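Local coordinates for thioredoxin domain-containing protein (Vibrio parahaemolyticus, PDB 2R5S), which is of unknown function, though the whole protein may have protein-disulfide reductase activity and this part is its helical tetratricopeptide-repeat domain, at residues A[95-98]-A[99-102]; A[127-130]-A[131-134]. All coordinates share one frame; numbering follows the deposited sequence.

Interaction 1 (A[95-98]-A[99-102]); sequences KRLE and QELA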
loop_
_atom_site.group_PDB
_atom_site.type_symbol
_atom_site.label_atom_id
_atom_site.label_comp_id
_atom_site.label_asym_id
_atom_site.label_seq_id
_atom_site.Cartn_x
_atom_site.Cartn_y
_atom_site.Cartn_z
ATOM N N LYS A 95 15.089 6.129 10.184
ATOM C CA LYS A 95 16.479 6.493 9.932
ATOM C C LYS A 95 17.499 5.649 10.717
ATOM O O LYS A 95 18.398 5.038 10.109
ATOM C CB LYS A 95 16.697 7.992 10.220
ATOM C CG LYS A 95 17.269 8.743 9.021
ATOM C CD LYS A 95 16.374 8.482 7.775
ATOM C CE LYS A 95 17.159 8.292 6.412
ATOM N NZ LYS A 95 17.774 6.918 6.133
ATOM N N ARG A 96 17.354 5.608 12.049
ATOM C CA ARG A 96 18.271 4.831 12.880
ATOM C C ARG A 96 18.296 3.318 12.577
ATOM O O ARG A 96 19.368 2.738 12.417
ATOM C CB ARG A 96 18.057 5.100 14.366
ATOM C CG ARG A 96 16.735 4.714 14.959
ATOM C CD ARG A 96 16.810 4.712 16.526
ATOM N NE ARG A 96 17.570 3.595 17.059
ATOM C CZ ARG A 96 17.100 2.348 17.213
ATOM N NH1 ARG A 96 17.890 1.394 17.681
ATOM N NH2 ARG A 96 15.849 2.024 16.905
ATOM N N LEU A 97 17.130 2.690 12.475
ATOM C CA LEU A 97 17.045 1.275 12.139
ATOM C C LEU A 97 17.711 0.998 10.751
ATOM O O LEU A 97 18.449 0.001 10.583
ATOM C CB LEU A 97 15.606 0.832 12.222
ATOM C CG LEU A 97 14.928 0.236 13.494
ATOM C CD1 LEU A 97 15.648 0.373 14.799
ATOM C CD2 LEU A 97 13.525 0.761 13.643
ATOM N N GLU A 98 17.520 1.930 9.814
ATOM C CA GLU A 98 18.174 1.889 8.495
ATOM C C GLU A 98 19.700 1.913 8.538
ATOM O O GLU A 98 20.335 1.077 7.901
ATOM C CB GLU A 98 17.682 3.027 7.607
ATOM C CG GLU A 98 16.536 2.637 6.727
ATOM C CD GLU A 98 15.773 3.824 6.185
ATOM O OE1 GLU A 98 14.873 3.609 5.356
ATOM O OE2 GLU A 98 16.043 4.973 6.596
ATOM N N GLN A 99 20.282 2.874 9.280
ATOM C CA GLN A 99 21.746 2.963 9.443
ATOM C C GLN A 99 22.275 1.732 10.168
ATOM O O GLN A 99 23.307 1.162 9.820
ATOM C CB GLN A 99 22.189 4.236 10.227
ATOM C CG GLN A 99 21.519 5.581 9.852
ATOM C CD GLN A 99 21.224 5.723 8.358
ATOM O OE1 GLN A 99 20.071 5.983 7.941
ATOM N NE2 GLN A 99 22.267 5.547 7.540
ATOM N N GLU A 100 21.541 1.346 11.200
ATOM C CA GLU A 100 21.779 0.131 11.962
ATOM C C GLU A 100 21.732 -1.180 11.146
ATOM O O GLU A 100 22.492 -2.100 11.407
ATOM C CB GLU A 100 20.789 0.080 13.117
ATOM C CG GLU A 100 20.822 -1.220 13.830
ATOM C CD GLU A 100 20.194 -1.171 15.199
ATOM O OE1 GLU A 100 19.067 -0.659 15.357
ATOM O OE2 GLU A 100 20.831 -1.692 16.126
ATOM N N LEU A 101 20.838 -1.279 10.183
ATOM C CA LEU A 101 20.777 -2.514 9.401
ATOM C C LEU A 101 21.858 -2.582 8.361
ATOM O O LEU A 101 22.327 -3.676 8.013
ATOM C CB LEU A 101 19.430 -2.703 8.731
ATOM C CG LEU A 101 19.217 -4.104 8.123
ATOM C CD1 LEU A 101 19.433 -5.200 9.150
ATOM C CD2 LEU A 101 17.841 -4.164 7.581
ATOM N N ALA A 102 22.243 -1.409 7.857
ATOM C CA ALA A 102 23.346 -1.276 6.889
ATOM C C ALA A 102 24.671 -1.773 7.467
ATOM O O ALA A 102 25.474 -2.396 6.750
ATOM C CB ALA A 102 23.478 0.167 6.435
#

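Interaction 2 (A[127-130]-A[131-134]); sequences ALEL and LWNI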
loop_
_atom_site.group_PDB
_atom_site.type_symbol
_atom_site.label_atom_id
_atom_site.label_comp_id
_atom_site.label_asym_id
_atom_site.label_seq_id
_atom_site.Cartn_x
_atom_site.Cartn_y
_atom_site.Cartn_z
ATOM N N ALA A 127 9.630 -2.464 2.681
ATOM C CA ALA A 127 9.422 -3.568 3.608
ATOM C C ALA A 127 9.582 -4.945 2.885
ATOM O O ALA A 127 10.385 -5.770 3.287
ATOM C CB ALA A 127 8.041 -3.487 4.167
ATOM N N LEU A 128 8.807 -5.183 1.829
ATOM C CA LEU A 128 8.770 -6.475 1.167
ATOM C C LEU A 128 10.036 -6.672 0.371
ATOM O O LEU A 128 10.451 -7.814 0.144
ATOM C CB LEU A 128 7.560 -6.568 0.231
ATOM C CG LEU A 128 6.204 -6.677 0.935
ATOM C CD1 LEU A 128 5.004 -6.227 0.086
ATOM C CD2 LEU A 128 5.953 -8.075 1.581
ATOM N N GLU A 129 10.658 -5.597 -0.108
ATOM C CA GLU A 129 11.906 -5.808 -0.925
ATOM C C GLU A 129 13.020 -6.155 0.071
ATOM O O GLU A 129 13.790 -7.082 -0.129
ATOM C CB GLU A 129 12.301 -4.566 -1.686
ATOM C CG GLU A 129 13.723 -4.627 -2.308
ATOM C CD GLU A 129 13.750 -5.183 -3.704
ATOM O OE1 GLU A 129 12.708 -5.731 -4.157
ATOM O OE2 GLU A 129 14.820 -5.105 -4.383
ATOM N N LEU A 130 13.071 -5.440 1.200
ATOM C CA LEU A 130 14.004 -5.830 2.260
ATOM C C LEU A 130 13.977 -7.356 2.499
ATOM O O LEU A 130 15.005 -8.036 2.406
ATOM C CB LEU A 130 13.653 -5.123 3.585
ATOM C CG LEU A 130 14.900 -5.039 4.449
ATOM C CD1 LEU A 130 16.061 -4.178 3.827
ATOM C CD2 LEU A 130 14.508 -4.546 5.844
ATOM N N LEU A 131 12.796 -7.879 2.798
ATOM C CA LEU A 131 12.627 -9.286 3.159
ATOM C C LEU A 131 12.926 -10.198 1.967
ATOM O O LEU A 131 13.511 -11.284 2.122
ATOM C CB LEU A 131 11.204 -9.491 3.679
ATOM C CG LEU A 131 11.042 -9.287 5.227
ATOM C CD1 LEU A 131 12.069 -8.318 5.795
ATOM C CD2 LEU A 131 9.632 -8.948 5.793
ATOM N N TRP A 132 12.518 -9.761 0.778
ATOM C CA TRP A 132 12.586 -10.555 -0.407
ATOM C C TRP A 132 14.052 -10.873 -0.617
ATOM O O TRP A 132 14.403 -11.964 -1.026
ATOM C CB TRP A 132 12.068 -9.788 -1.641
ATOM C CG TRP A 132 12.457 -10.522 -2.965
ATOM C CD1 TRP A 132 13.356 -10.109 -3.950
ATOM C CD2 TRP A 132 11.972 -11.796 -3.391
ATOM N NE1 TRP A 132 13.440 -11.068 -4.927
ATOM C CE2 TRP A 132 12.594 -12.103 -4.606
ATOM C CE3 TRP A 132 11.059 -12.714 -2.850
ATOM C CZ2 TRP A 132 12.342 -13.284 -5.272
ATOM C CZ3 TRP A 132 10.815 -13.882 -3.527
ATOM C CH2 TRP A 132 11.443 -14.165 -4.700
ATOM N N ASN A 133 14.905 -9.883 -0.351
ATOM C CA ASN A 133 16.350 -9.996 -0.554
ATOM C C ASN A 133 16.994 -11.073 0.340
ATOM O O ASN A 133 18.016 -11.638 0.003
ATOM C CB ASN A 133 16.994 -8.631 -0.345
ATOM C CG ASN A 133 17.082 -7.818 -1.642
ATOM O OD1 ASN A 133 16.984 -8.356 -2.745
ATOM N ND2 ASN A 133 17.234 -6.518 -1.504
ATOM N N ILE A 134 16.367 -11.361 1.483
ATOM C CA ILE A 134 16.837 -12.414 2.383
ATOM C C ILE A 134 16.270 -13.775 1.907
ATOM O O ILE A 134 16.983 -14.766 1.802
ATOM C CB ILE A 134 16.403 -12.074 3.808
ATOM C CG1 ILE A 134 17.153 -10.839 4.300
ATOM C CG2 ILE A 134 16.593 -13.247 4.787
ATOM C CD1 ILE A 134 16.632 -10.316 5.523
#

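Interaction 1 (A[95-98]-A[99-102])
The Arg96 guanidinium and the Glu100 carboxylate run alongside each other, one helical turn apart, with their planes 76° apart. Glu100 OE1 lies well out of the guanidinium plane, 3.3 Å from Arg96 NH1, and no N-H points at it, so this salt bridge rests on charge alone. Arg96 puts NH2 to firmer use in a salt bridge with Glu93, one turn back. Leu97 also lies alongside Glu100, its CD1 methyl 3.6 Å from Glu100 OE1. A second polar group forms around Lys95, whose bent chain brings its ammonium round to Glu98 and Gln99. Lys95 NZ donates a hydrogen bond to Gln99 OE1 at 3.1 Å. It forms a closer salt bridge with Glu98 OE2, 2.6 Å away, which it meets from above the carboxylate plane. Gln99 bends at chi2 (-36°), which folds its amide back over the preceding turn and leaves OE1 2.9 Å from Lys95 O, a contact between two acceptors. Beneath these side chains the helix keeps its i to i+4 bonds, such as Glu100 N to Arg96 O at 2.9 Å. Glu98 OE1 has a further salt bridge with Arg123. The Lys95 ammonium probably offsets the repulsion between Gln99 OE1 and Lys95 O, and this surface helix pairs Lys95 with Glu98 at i+3 and Arg96 with Glu100 at i+4, the neutral Gln99 amide joining the first.

Interaction 2 (A[127-130]-A[131-134])
This is an intrahelical contact of helix 124-135, in the second tetratricopeptide-repeat range, where successive turns are joined by main-chain bonds and the side chains mostly diverge toward different neighbours. Trp132 N bonds to Leu128 O at 2.9 Å, and the same i to i+4 pattern joins Leu131 N to Ala127 O and Asn133 N to Glu129 O; Asn133 N also makes a weak bond to Leu130 O. The one apolar touch between side chains is that of Leu130 CB with Leu131 CD1, at 4.2 Å. The Leu131 side chain lies alongside the Ala127 carbonyl, with CD1 4.0 Å from Ala127 O. On the more polar side Glu129 and Asn133 come near each other at an angle, their carboxylate and amide planes turned 66° apart, yet Glu129 OE2 and Asn133 ND2 remain 4.0 Å from each other, too far for a hydrogen bond. Glu129 instead spends OE1 on the hydroxyl of Tyr167. With CG anti to the backbone N (chi1 166°), the Trp132 indole leads off from the preceding turn and packs on Gln170 and Ile174 of helix 162-174. Leu128 bridges helices 145-157 and 162-174, meeting Phe150 and Ile163 among others. Leu130 and Ile134 face helix 108-120 through Leu114 and Phe108, while Leu131 touches both Ala115 of that helix and Thr149 and Phe150 of helix 145-157, so helix 124-135 is packed against three others.

Interaction 1 comes first along the chain, on helix 92-103, and interaction 2 follows on helix 124-135; helix 108-120 lies between them in sequence. Their centres are about 15 Å apart, on the same side of the chain's centre and within one tetratricopeptide-repeat range. The two helices meet directly where Leu101 CD2 packs on Leu130 CD2 at 3.8 Å, and both leucines also touch Leu114 of helix 108-120, which ties three consecutive helices into one apolar cluster. Interaction 1 has the more exposed, charged surface, whereas interaction 2 is partly buried and packs on helices 145-157 and 162-174, later in the chain, in keeping with the stacked helices of a tetratricopeptide-repeat domain.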